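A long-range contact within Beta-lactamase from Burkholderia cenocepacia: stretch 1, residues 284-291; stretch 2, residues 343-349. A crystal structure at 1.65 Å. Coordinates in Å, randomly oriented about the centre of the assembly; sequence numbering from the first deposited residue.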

ATOM      1  N   GLY A 284       5.657 -14.021  -6.777  1.00 18.82           N
ATOM      2  CA  GLY A 284       4.515 -13.152  -6.564  1.00 18.61           C
ATOM      3  C   GLY A 284       4.832 -11.682  -6.705  1.00 17.69           C
ATOM      4  O   GLY A 284       3.957 -10.896  -7.067  1.00 19.76           O
ATOM      5  N   ASN A 285       6.076 -11.286  -6.439  1.00 18.69           N
ATOM      6  CA  ASN A 285       6.490  -9.898  -6.616  1.00 16.29           C
ATOM      7  C   ASN A 285       7.250  -9.678  -7.913  1.00 20.82           C
ATOM      8  O   ASN A 285       7.871  -8.628  -8.081  1.00 23.14           O
ATOM      9  CB  ASN A 285       7.332  -9.441  -5.426  1.00 16.33           C
ATOM     10  CG  ASN A 285       6.540  -9.444  -4.143  1.00 18.14           C
ATOM     11  OD1 ASN A 285       6.731 -10.300  -3.279  1.00 22.98           O
ATOM     12  ND2 ASN A 285       5.617  -8.506  -4.022  1.00 15.14           N
ATOM     13  N   ALA A 286       7.195 -10.638  -8.832  1.00 23.00           N
ATOM     14  CA  ALA A 286       7.947 -10.564 -10.066  1.00 24.35           C
ATOM     15  C   ALA A 286       7.308  -9.558 -11.022  1.00 25.72           C
ATOM     16  O   ALA A 286       6.110  -9.271 -10.927  1.00 21.20           O
ATOM     17  CB  ALA A 286       8.020 -11.942 -10.719  1.00 24.22           C
ATOM     18  N   PRO A 287       8.101  -9.003 -11.949  1.00 29.61           N
ATOM     19  CA  PRO A 287       7.551  -8.053 -12.934  1.00 29.06           C
ATOM     20  C   PRO A 287       6.333  -8.567 -13.677  1.00 29.64           C
ATOM     21  O   PRO A 287       5.449  -7.769 -14.004  1.00 30.50           O
ATOM     22  CB  PRO A 287       8.727  -7.837 -13.894  1.00 34.29           C
ATOM     23  CG  PRO A 287       9.942  -8.146 -13.079  1.00 33.21           C
ATOM     24  CD  PRO A 287       9.553  -9.211 -12.116  1.00 30.58           C
ATOM     25  N   LYS A 288       6.264  -9.875 -13.957  1.00 29.52           N
ATOM     26  CA  LYS A 288       5.097 -10.438 -14.630  1.00 29.81           C
ATOM     27  C   LYS A 288       3.809 -10.117 -13.885  1.00 26.81           C
ATOM     28  O   LYS A 288       2.767  -9.873 -14.505  1.00 26.91           O
ATOM     29  CB  LYS A 288       5.241 -11.953 -14.771  1.00 36.62           C
ATOM     30  CG  LYS A 288       3.947 -12.641 -15.233  1.00 40.62           C
ATOM     31  CD  LYS A 288       4.004 -14.164 -15.133  1.00 40.64           C
ATOM     32  CE  LYS A 288       4.880 -14.777 -16.217  1.00 40.63           C
ATOM     33  NZ  LYS A 288       6.338 -14.615 -15.969  1.00 40.54           N
HETATM   34  N   MSE A 289       3.854 -10.129 -12.558  1.00 24.87           N
HETATM   35  CA  MSE A 289       2.681  -9.812 -11.765  1.00 25.44           C
HETATM   36  C   MSE A 289       2.306  -8.355 -11.969  1.00 29.07           C
HETATM   37  O   MSE A 289       1.133  -8.009 -12.093  1.00 31.44           O
HETATM   38  CB  MSE A 289       2.935 -10.098 -10.285  1.00 26.99           C
HETATM   39  CG  MSE A 289       3.100 -11.563  -9.965  1.00 31.02           C
HETATM   40 SE   MSE A 289       1.554 -12.581 -10.549  0.84 45.14          SE
HETATM   41  CE  MSE A 289       0.163 -11.534  -9.699  1.00 33.12           C
ATOM     42  N   LEU A 290       3.331  -7.507 -12.034  1.00 32.61           N
ATOM     43  CA  LEU A 290       3.116  -6.067 -12.027  1.00 37.07           C
ATOM     44  C   LEU A 290       2.575  -5.536 -13.347  1.00 38.05           C
ATOM     45  O   LEU A 290       1.815  -4.560 -13.348  1.00 40.50           O
ATOM     46  CB  LEU A 290       4.417  -5.352 -11.673  1.00 42.61           C
ATOM     47  CG  LEU A 290       4.700  -5.215 -10.176  1.00 47.89           C
ATOM     48  CD1 LEU A 290       5.317  -6.477  -9.572  1.00 46.66           C
ATOM     49  CD2 LEU A 290       5.577  -3.999  -9.931  1.00 53.58           C
ATOM     50  N   PHE A 291       2.932  -6.148 -14.476  1.00 33.73           N
ATOM     51  CA  PHE A 291       2.607  -5.564 -15.767  1.00 36.60           C
ATOM     52  C   PHE A 291       1.670  -6.392 -16.631  1.00 35.02           C
ATOM     53  O   PHE A 291       1.055  -5.829 -17.542  1.00 35.83           O
ATOM     54  CB  PHE A 291       3.894  -5.286 -16.555  1.00 44.05           C
ATOM     55  CG  PHE A 291       4.854  -4.380 -15.831  1.00 48.18           C
ATOM     56  CD1 PHE A 291       4.615  -3.014 -15.759  1.00 45.25           C
ATOM     57  CD2 PHE A 291       5.986  -4.894 -15.213  1.00 49.91           C
ATOM     58  CE1 PHE A 291       5.485  -2.177 -15.088  1.00 45.49           C
ATOM     59  CE2 PHE A 291       6.863  -4.060 -14.540  1.00 49.41           C
ATOM     60  CZ  PHE A 291       6.611  -2.700 -14.478  1.00 47.97           C
ATOM     61  N   PRO A 343      15.322  -2.475  -6.399  1.00 25.21           N
ATOM     62  CA  PRO A 343      14.550  -3.517  -7.075  1.00 20.75           C
ATOM     63  C   PRO A 343      13.637  -4.223  -6.093  1.00 19.61           C
ATOM     64  O   PRO A 343      14.032  -4.545  -4.970  1.00 20.57           O
ATOM     65  CB  PRO A 343      15.624  -4.453  -7.627  1.00 21.32           C
ATOM     66  CG  PRO A 343      16.811  -3.580  -7.784  1.00 24.19           C
ATOM     67  CD  PRO A 343      16.765  -2.639  -6.625  1.00 25.87           C
ATOM     68  N   ILE A 344      12.399  -4.443  -6.534  1.00 17.81           N
ATOM     69  CA  ILE A 344      11.378  -5.041  -5.679  1.00 18.33           C
ATOM     70  C   ILE A 344      11.877  -6.335  -5.054  1.00 22.64           C
ATOM     71  O   ILE A 344      11.754  -6.545  -3.843  1.00 24.96           O
ATOM     72  CB  ILE A 344      10.087  -5.263  -6.480  1.00 18.37           C
ATOM     73  CG1 ILE A 344       9.343  -3.937  -6.597  1.00 19.10           C
ATOM     74  CG2 ILE A 344       9.244  -6.340  -5.831  1.00 19.09           C
ATOM     75  CD1 ILE A 344       8.266  -3.942  -7.616  1.00 20.91           C
ATOM     76  N   GLU A 345      12.458  -7.221  -5.865  1.00 22.14           N
ATOM     77  CA  GLU A 345      12.888  -8.505  -5.324  1.00 21.77           C
ATOM     78  C   GLU A 345      13.996  -8.338  -4.285  1.00 21.68           C
ATOM     79  O   GLU A 345      14.128  -9.173  -3.386  1.00 25.59           O
ATOM     80  CB  GLU A 345      13.332  -9.433  -6.456  1.00 23.35           C
ATOM     81  CG  GLU A 345      12.305  -9.597  -7.595  1.00 25.09           C
ATOM     82  CD  GLU A 345      11.175 -10.579  -7.281  1.00 27.08           C
ATOM     83  OE1 GLU A 345      10.850 -10.769  -6.089  1.00 25.49           O
ATOM     84  OE2 GLU A 345      10.607 -11.157  -8.237  1.00 24.93           O
ATOM     85  N   GLU A 346      14.789  -7.270  -4.374  1.00 19.44           N
ATOM     86  CA  GLU A 346      15.803  -7.041  -3.350  1.00 22.63           C
ATOM     87  C   GLU A 346      15.192  -6.551  -2.041  1.00 20.99           C
ATOM     88  O   GLU A 346      15.712  -6.862  -0.963  1.00 20.60           O
ATOM     89  CB  GLU A 346      16.856  -6.052  -3.854  1.00 26.22           C
ATOM     90  CG  GLU A 346      17.796  -6.637  -4.884  1.00 26.59           C
ATOM     91  CD  GLU A 346      18.575  -7.825  -4.349  1.00 31.14           C
ATOM     92  OE1 GLU A 346      18.922  -7.836  -3.151  1.00 27.54           O
ATOM     93  OE2 GLU A 346      18.829  -8.765  -5.128  1.00 39.53           O
ATOM     94  N   ARG A 347      14.103  -5.784  -2.103  1.00 19.91           N
ATOM     95  CA  ARG A 347      13.364  -5.490  -0.878  1.00 18.68           C
ATOM     96  C   ARG A 347      12.791  -6.771  -0.288  1.00 22.46           C
ATOM     97  O   ARG A 347      12.803  -6.970   0.935  1.00 21.94           O
ATOM     98  CB  ARG A 347      12.242  -4.489  -1.153  1.00 20.01           C
ATOM     99  CG  ARG A 347      12.566  -3.448  -2.194  1.00 22.78           C
ATOM    100  CD  ARG A 347      11.334  -2.619  -2.552  1.00 21.80           C
ATOM    101  NE  ARG A 347      11.518  -1.945  -3.830  1.00 17.88           N
ATOM    102  CZ  ARG A 347      10.566  -1.288  -4.473  1.00 17.92           C
ATOM    103  NH1 ARG A 347       9.352  -1.213  -3.954  1.00 17.83           N
ATOM    104  NH2 ARG A 347      10.819  -0.714  -5.637  1.00 19.71           N
ATOM    105  N   VAL A 348      12.293  -7.656  -1.152  1.00 19.95           N
ATOM    106  CA  VAL A 348      11.696  -8.905  -0.698  1.00 15.94           C
ATOM    107  C   VAL A 348      12.740  -9.761   0.003  1.00 23.05           C
ATOM    108  O   VAL A 348      12.510 -10.268   1.108  1.00 18.43           O
ATOM    109  CB  VAL A 348      11.052  -9.645  -1.884  1.00 15.68           C
ATOM    110  CG1 VAL A 348      10.591 -11.015  -1.466  1.00 17.55           C
ATOM    111  CG2 VAL A 348       9.900  -8.836  -2.442  1.00 15.08           C
ATOM    112  N   LYS A 349      13.918  -9.904  -0.619  1.00 23.70           N
ATOM    113  CA  LYS A 349      14.950 -10.779  -0.072  1.00 22.99           C
ATOM    114  C   LYS A 349      15.421 -10.293   1.288  1.00 25.58           C
ATOM    115  O   LYS A 349      15.616 -11.097   2.207  1.00 28.01           O
ATOM    116  CB  LYS A 349      16.137 -10.867  -1.027  1.00 23.06           C
ATOM    117  CG  LYS A 349      15.862 -11.560  -2.339  1.00 31.15           C
ATOM    118  CD  LYS A 349      17.112 -11.550  -3.193  1.00 38.75           C
ATOM    119  CE  LYS A 349      16.773 -11.428  -4.665  1.00 42.07           C
ATOM    120  NZ  LYS A 349      17.960 -10.950  -5.441  1.00 43.64           N
TER

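This is a small van der Waals contact, without a hydrogen bond or salt bridge across it, in which the turn of one stretch, with Leu290 of the helix after it, packs against the helix of the other. The two sides together bury 240 Å². At least 54 residues separate any touching pair in sequence.

Asn285 is the centre of the contact. It is the first residue to leave helical geometry after a helix, and its CA-to-CB bond points toward the second stretch. It touches Ile344, Glu345 and Val348. Ile344 and Val348 lie four residues apart, one helical turn, so both can face the same partner. The backbone O of Asn285 lies 3.5 Å from CG2 of Ile344, and CB of Asn285 lies 3.7 Å from the same methyl. CA of Asn285 and CA of Glu345 form the nearest CA pair, at 6.7 Å.

Ile344 also reaches Leu290. CD2 of Leu290 and CD1 of Ile344 meet at 3.5 Å, a close apolar contact. Both residues direct their CA-to-CB bonds toward the opposite stretch. Ile344 therefore touches both the turn and the helix that follows it.

Glu345 starts sideways, but its m, m side chain brings the carboxylate back to the turn. OE2 of Glu345 comes within 3.3 Å of CA of Ala286 and 3.7 Å of CB of Ala286. OE2 of Glu345 is also 3.7 Å from the backbone C of Asn285. The carboxylate lies against the backbone around Ala286, and no hydrogen bond is made there.

Each helix keeps its own backbone bonding. Ala286 is the N-cap residue of the first, and its O accepts from N of Met289 at 2.9 Å. Pro343 holds the same position in the second, and its O accepts from N of Arg347 at 3.1 Å. Met289, a selenomethionine, takes no part in the contact.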